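Local coordinates for predicted DNA-binding transcriptional regulator (Aliivibrio fischeri ES114, PDB 7DWN), which probably binds cis-regulatory DNA as a LysR-family transcriptional regulator, joining a helix-turn-helix domain to a periplasmic-binding-protein-like regulatory domain, at residues Ala148-Asp152 with Ile153-Pro157; Val284-Ile287 with Leu288-Asp292. All coordinates share one frame; numbering follows the deposited sequence.

Contact 1 of 2, residues Ala148-Asp152 with Ile153-Pro157; sequences AFDDD and ILRLP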
loop_
_atom_site.group_PDB
_atom_site.type_symbol
_atom_site.label_atom_id
_atom_site.label_comp_id
_atom_site.label_asym_id
_atom_site.label_seq_id
_atom_site.Cartn_x
_atom_site.Cartn_y
_atom_site.Cartn_z
ATOM N N ALA A 148 20.952 -10.097 -14.792
ATOM C CA ALA A 148 19.750 -10.287 -15.594
ATOM C C ALA A 148 20.103 -10.146 -17.066
ATOM O O ALA A 148 21.258 -9.927 -17.426
ATOM C CB ALA A 148 18.647 -9.307 -15.180
ATOM N N PHE A 149 19.104 -10.304 -17.925
ATOM C CA PHE A 149 19.326 -10.182 -19.354
ATOM C C PHE A 149 19.066 -8.749 -19.813
ATOM O O PHE A 149 18.657 -7.883 -19.036
ATOM C CB PHE A 149 18.448 -11.172 -20.121
ATOM C CG PHE A 149 18.818 -12.611 -19.891
ATOM C CD1 PHE A 149 19.864 -13.193 -20.591
ATOM C CD2 PHE A 149 18.126 -13.377 -18.970
ATOM C CE1 PHE A 149 20.210 -14.514 -20.378
ATOM C CE2 PHE A 149 18.466 -14.698 -18.754
ATOM C CZ PHE A 149 19.509 -15.268 -19.459
ATOM N N ASP A 150 19.325 -8.508 -21.098
ATOM C CA ASP A 150 19.234 -7.174 -21.681
ATOM C C ASP A 150 17.872 -6.550 -21.413
ATOM O O ASP A 150 16.837 -7.110 -21.782
ATOM C CB ASP A 150 19.495 -7.257 -23.189
ATOM C CG ASP A 150 19.620 -5.890 -23.845
ATOM O OD1 ASP A 150 19.853 -4.895 -23.126
ATOM O OD2 ASP A 150 19.480 -5.809 -25.083
ATOM N N ASP A 151 17.878 -5.386 -20.767
ATOM C CA ASP A 151 16.653 -4.692 -20.387
ATOM C C ASP A 151 16.821 -3.210 -20.678
ATOM O O ASP A 151 17.771 -2.589 -20.193
ATOM C CB ASP A 151 16.328 -4.918 -18.907
ATOM C CG ASP A 151 15.055 -4.223 -18.475
ATOM O OD1 ASP A 151 13.956 -4.731 -18.788
ATOM O OD2 ASP A 151 15.151 -3.165 -17.821
ATOM N N ASP A 152 15.893 -2.645 -21.457
ATOM C CA ASP A 152 16.003 -1.248 -21.868
ATOM C C ASP A 152 15.967 -0.280 -20.691
ATOM O O ASP A 152 16.466 0.842 -20.815
ATOM C CB ASP A 152 14.886 -0.900 -22.857
ATOM C CG ASP A 152 15.054 -1.594 -24.196
ATOM O OD1 ASP A 152 16.197 -1.964 -24.534
ATOM O OD2 ASP A 152 14.044 -1.766 -24.911
ATOM N N ILE A 153 15.391 -0.679 -19.562
ATOM C CA ILE A 153 15.314 0.195 -18.395
ATOM C C ILE A 153 16.543 0.046 -17.510
ATOM O O ILE A 153 17.162 1.036 -17.113
ATOM C CB ILE A 153 14.015 -0.082 -17.605
ATOM C CG1 ILE A 153 12.782 0.308 -18.425
ATOM C CG2 ILE A 153 14.027 0.654 -16.270
ATOM C CD1 ILE A 153 12.206 -0.824 -19.259
ATOM N N LEU A 154 16.917 -1.196 -17.192
ATOM C CA LEU A 154 18.039 -1.439 -16.294
ATOM C C LEU A 154 19.382 -1.086 -16.920
ATOM O O LEU A 154 20.345 -0.838 -16.187
ATOM C CB LEU A 154 18.040 -2.901 -15.848
ATOM C CG LEU A 154 16.919 -3.296 -14.887
ATOM C CD1 LEU A 154 16.770 -4.805 -14.841
ATOM C CD2 LEU A 154 17.194 -2.740 -13.499
ATOM N N ARG A 155 19.468 -1.051 -18.250
ATOM C CA ARG A 155 20.733 -0.767 -18.916
ATOM C C ARG A 155 21.089 0.716 -18.903
ATOM O O ARG A 155 22.260 1.060 -19.100
ATOM C CB ARG A 155 20.680 -1.275 -20.358
ATOM C CG ARG A 155 22.034 -1.511 -21.000
ATOM C CD ARG A 155 21.888 -1.961 -22.446
ATOM N NE ARG A 155 21.115 -1.011 -23.244
ATOM C CZ ARG A 155 19.886 -1.237 -23.701
ATOM N NH1 ARG A 155 19.285 -2.392 -23.451
ATOM N NH2 ARG A 155 19.260 -0.313 -24.417
ATOM N N LEU A 156 20.120 1.592 -18.665
ATOM C CA LEU A 156 20.291 3.033 -18.750
ATOM C C LEU A 156 20.293 3.671 -17.366
ATOM O O LEU A 156 19.918 3.034 -16.375
ATOM C CB LEU A 156 19.165 3.645 -19.595
ATOM C CG LEU A 156 19.117 3.234 -21.067
ATOM C CD1 LEU A 156 17.921 3.866 -21.759
ATOM C CD2 LEU A 156 20.407 3.621 -21.766
ATOM N N PRO A 157 20.730 4.925 -17.255
ATOM C CA PRO A 157 20.565 5.665 -15.997
ATOM C C PRO A 157 19.110 5.677 -15.564
ATOM O O PRO A 157 18.202 5.629 -16.408
ATOM C CB PRO A 157 21.060 7.079 -16.345
ATOM C CG PRO A 157 21.220 7.101 -17.844
ATOM C CD PRO A 157 21.524 5.693 -18.227
#
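D151 OD2 is gripped by two successive backbone N-H groups: a bond of 2.7 Å from L154 N and a weaker one of 3.0 Å from I153 N. With the bond from R155 N to D151 O, 3.0 Å long, this makes an Asx motif, in which D151 accepts three backbone N-H groups of the following turn through its side chain and its carbonyl. The motif closes the turn that follows strand 145-149 of the LysR substrate-binding domain. D151 CG stands anti to the backbone N (chi1 -180°), which carries OD2 to the N-H groups of I153 and L154; L154 N meets the anti lone pair of OD2 nearly straight, and L154 CG packs against the same oxygen. I153 to L156 forms a type I turn whose L156 N to I153 O bond is weak. On the outer side, R155 ties D150 and D152 into a salt-bridge network. Its chain is bent at chi3 (56°), bringing the guanidinium round to the carboxylates of D150 and D152. NH1 serves both: it lies 2.6 Å from D150 OD1, on the syn side but tilted from both planes, and 3.3 Å from D152 OD1. The positive charge probably eases repulsion between the two carboxylates. Around the turn, L154 touches T135 and L138 of helix 134-140, while F149 and D150 reach M202 and Y201 of helix 201-209. D152 OD1 lies in the guanidinium plane, at its edge, with the carboxylate and guanidinium planes 85° apart; it offers NH1 its anti lone pair and takes a second, weak bond from NH2.

Contact 2 of 2, residues Val284-Ile287 with Leu288-Asp292; sequences VWSI and LCNLD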
loop_
_atom_site.group_PDB
_atom_site.type_symbol
_atom_site.label_atom_id
_atom_site.label_comp_id
_atom_site.label_asym_id
_atom_site.label_seq_id
_atom_site.Cartn_x
_atom_site.Cartn_y
_atom_site.Cartn_z
ATOM N N VAL A 284 32.698 -7.792 -5.594
ATOM C CA VAL A 284 31.892 -8.667 -6.441
ATOM C C VAL A 284 31.606 -7.996 -7.781
ATOM O O VAL A 284 31.668 -8.636 -8.840
ATOM C CB VAL A 284 30.595 -9.075 -5.721
ATOM C CG1 VAL A 284 29.694 -9.853 -6.664
ATOM C CG2 VAL A 284 30.923 -9.909 -4.494
ATOM N N TRP A 285 31.307 -6.696 -7.759
ATOM C CA TRP A 285 31.047 -5.979 -9.003
ATOM C C TRP A 285 32.284 -5.948 -9.891
ATOM O O TRP A 285 32.186 -6.133 -11.110
ATOM C CB TRP A 285 30.570 -4.560 -8.700
ATOM C CG TRP A 285 30.304 -3.746 -9.927
ATOM C CD1 TRP A 285 31.160 -2.871 -10.533
ATOM C CD2 TRP A 285 29.101 -3.733 -10.703
ATOM N NE1 TRP A 285 30.561 -2.311 -11.634
ATOM C CE2 TRP A 285 29.297 -2.825 -11.762
ATOM C CE3 TRP A 285 27.875 -4.400 -10.604
ATOM C CZ2 TRP A 285 28.315 -2.568 -12.714
ATOM C CZ3 TRP A 285 26.901 -4.139 -11.549
ATOM C CH2 TRP A 285 27.126 -3.233 -12.589
ATOM N N SER A 286 33.458 -5.718 -9.298
ATOM C CA SER A 286 34.693 -5.714 -10.074
ATOM C C SER A 286 34.954 -7.075 -10.701
ATOM O O SER A 286 35.377 -7.162 -11.861
ATOM C CB SER A 286 35.867 -5.302 -9.184
ATOM O OG SER A 286 37.107 -5.600 -9.800
ATOM N N ILE A 287 34.709 -8.152 -9.952
ATOM C CA ILE A 287 34.937 -9.485 -10.497
ATOM C C ILE A 287 33.933 -9.798 -11.602
ATOM O O ILE A 287 34.268 -10.474 -12.583
ATOM C CB ILE A 287 34.906 -10.523 -9.361
ATOM C CG1 ILE A 287 36.098 -10.284 -8.432
ATOM C CG2 ILE A 287 34.933 -11.942 -9.913
ATOM C CD1 ILE A 287 36.019 -11.003 -7.118
ATOM N N LEU A 288 32.701 -9.297 -11.480
ATOM C CA LEU A 288 31.724 -9.465 -12.552
ATOM C C LEU A 288 32.137 -8.704 -13.806
ATOM O O LEU A 288 32.030 -9.229 -14.921
ATOM C CB LEU A 288 30.345 -9.008 -12.079
ATOM C CG LEU A 288 29.571 -10.015 -11.233
ATOM C CD1 LEU A 288 28.393 -9.340 -10.560
ATOM C CD2 LEU A 288 29.099 -11.161 -12.113
ATOM N N CYS A 289 32.606 -7.463 -13.646
ATOM C CA CYS A 289 33.081 -6.693 -14.791
ATOM C C CYS A 289 34.317 -7.314 -15.423
ATOM O O CYS A 289 34.627 -7.013 -16.581
ATOM C CB CYS A 289 33.383 -5.252 -14.376
ATOM S SG CYS A 289 31.959 -4.318 -13.781
ATOM N N ASN A 290 35.028 -8.160 -14.734
ATOM C CA ASN A 290 36.119 -8.759 -15.379
ATOM C C ASN A 290 35.843 -10.072 -15.974
ATOM O O ASN A 290 35.656 -10.087 -17.152
ATOM C CB ASN A 290 37.358 -8.748 -14.562
ATOM C CG ASN A 290 38.045 -7.431 -14.675
ATOM O OD1 ASN A 290 38.944 -7.275 -15.422
ATOM N ND2 ASN A 290 37.546 -6.475 -14.006
ATOM N N LEU A 291 35.733 -11.161 -15.261
ATOM C CA LEU A 291 35.145 -12.399 -15.805
ATOM C C LEU A 291 35.699 -12.575 -17.173
ATOM O O LEU A 291 35.015 -12.849 -18.118
ATOM C CB LEU A 291 33.632 -12.345 -15.860
ATOM C CG LEU A 291 32.830 -12.992 -14.731
ATOM C CD1 LEU A 291 31.683 -13.858 -15.156
ATOM C CD2 LEU A 291 33.684 -13.731 -13.752
ATOM N N ASP A 292 36.990 -12.301 -17.225
ATOM C CA ASP A 292 37.790 -12.375 -18.383
ATOM C C ASP A 292 39.206 -12.403 -17.814
ATOM O O ASP A 292 39.434 -12.814 -16.676
ATOM C CB ASP A 292 37.526 -11.159 -19.239
ATOM C CG ASP A 292 38.444 -11.070 -20.390
ATOM O OD1 ASP A 292 39.468 -11.760 -20.412
ATOM O OD2 ASP A 292 38.138 -10.308 -21.298
#
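L288 follows V284 one helical turn later, its side chain lying along the valine and pointing the same way. From its root outward, L288 CB sits 3.5 Å from V284 O and equally far from W285 O, CG rests against V284 O, and the CD1 methyl reaches V284 CG1 at 4.1 Å. Both side chains also press on M111 of helix 101-114 and on I145 of strand 145-149, so this apolar ridge faces the domain interior. One position further round, C289 turns its sulfur back over the indole of W285, an i to i+4 sulfur-aromatic pair. Its SG is anti to the carbonyl carbon (chi1 -63°) and hangs over one face of the five-membered ring, 3.6 Å from the centroid, displaced toward the rim beside NE1. R272 makes a cation-pi contact with the same tryptophan. Along the backbone, L288 N bonds to V284 O and C289 N to W285 O, each at 2.9 Å. The next carbonyl, S286 O, is held twice by N290: weakly by its backbone N, and by ND2 at 3.1 Å through a nearly straight bond (171°) close to the amide plane. The side-chain amide thus adds a second bond in the last turn, just before L291, whose positive phi ends the helical course. With V284 and L288 buried and S286 and N290 exposed, this is an amphipathic alpha-helix, the C-terminal helix 279-290 of the LysR substrate-binding domain.

Overall arrangement
Contact 1 and contact 2 belong to the same LysR regulatory domain and share strand 145-149: contact 1 continues from its C-terminal end, whereas the helix of contact 2 packs on I145 and L147 earlier along it. Strand 264-272 also serves both, through Y269 and Y271 for contact 1 and R272 for contact 2. Their centres lie 18 Å apart and their nearest atoms about 8 Å, without touching. The reach of F149 and D150 to helix 201-209 puts contact 1 near the cleft where LysR relatives commonly bind effectors, although no effector site is established here; contact 2 instead joins the C-terminal helix to strand 145-149 and helix 101-114.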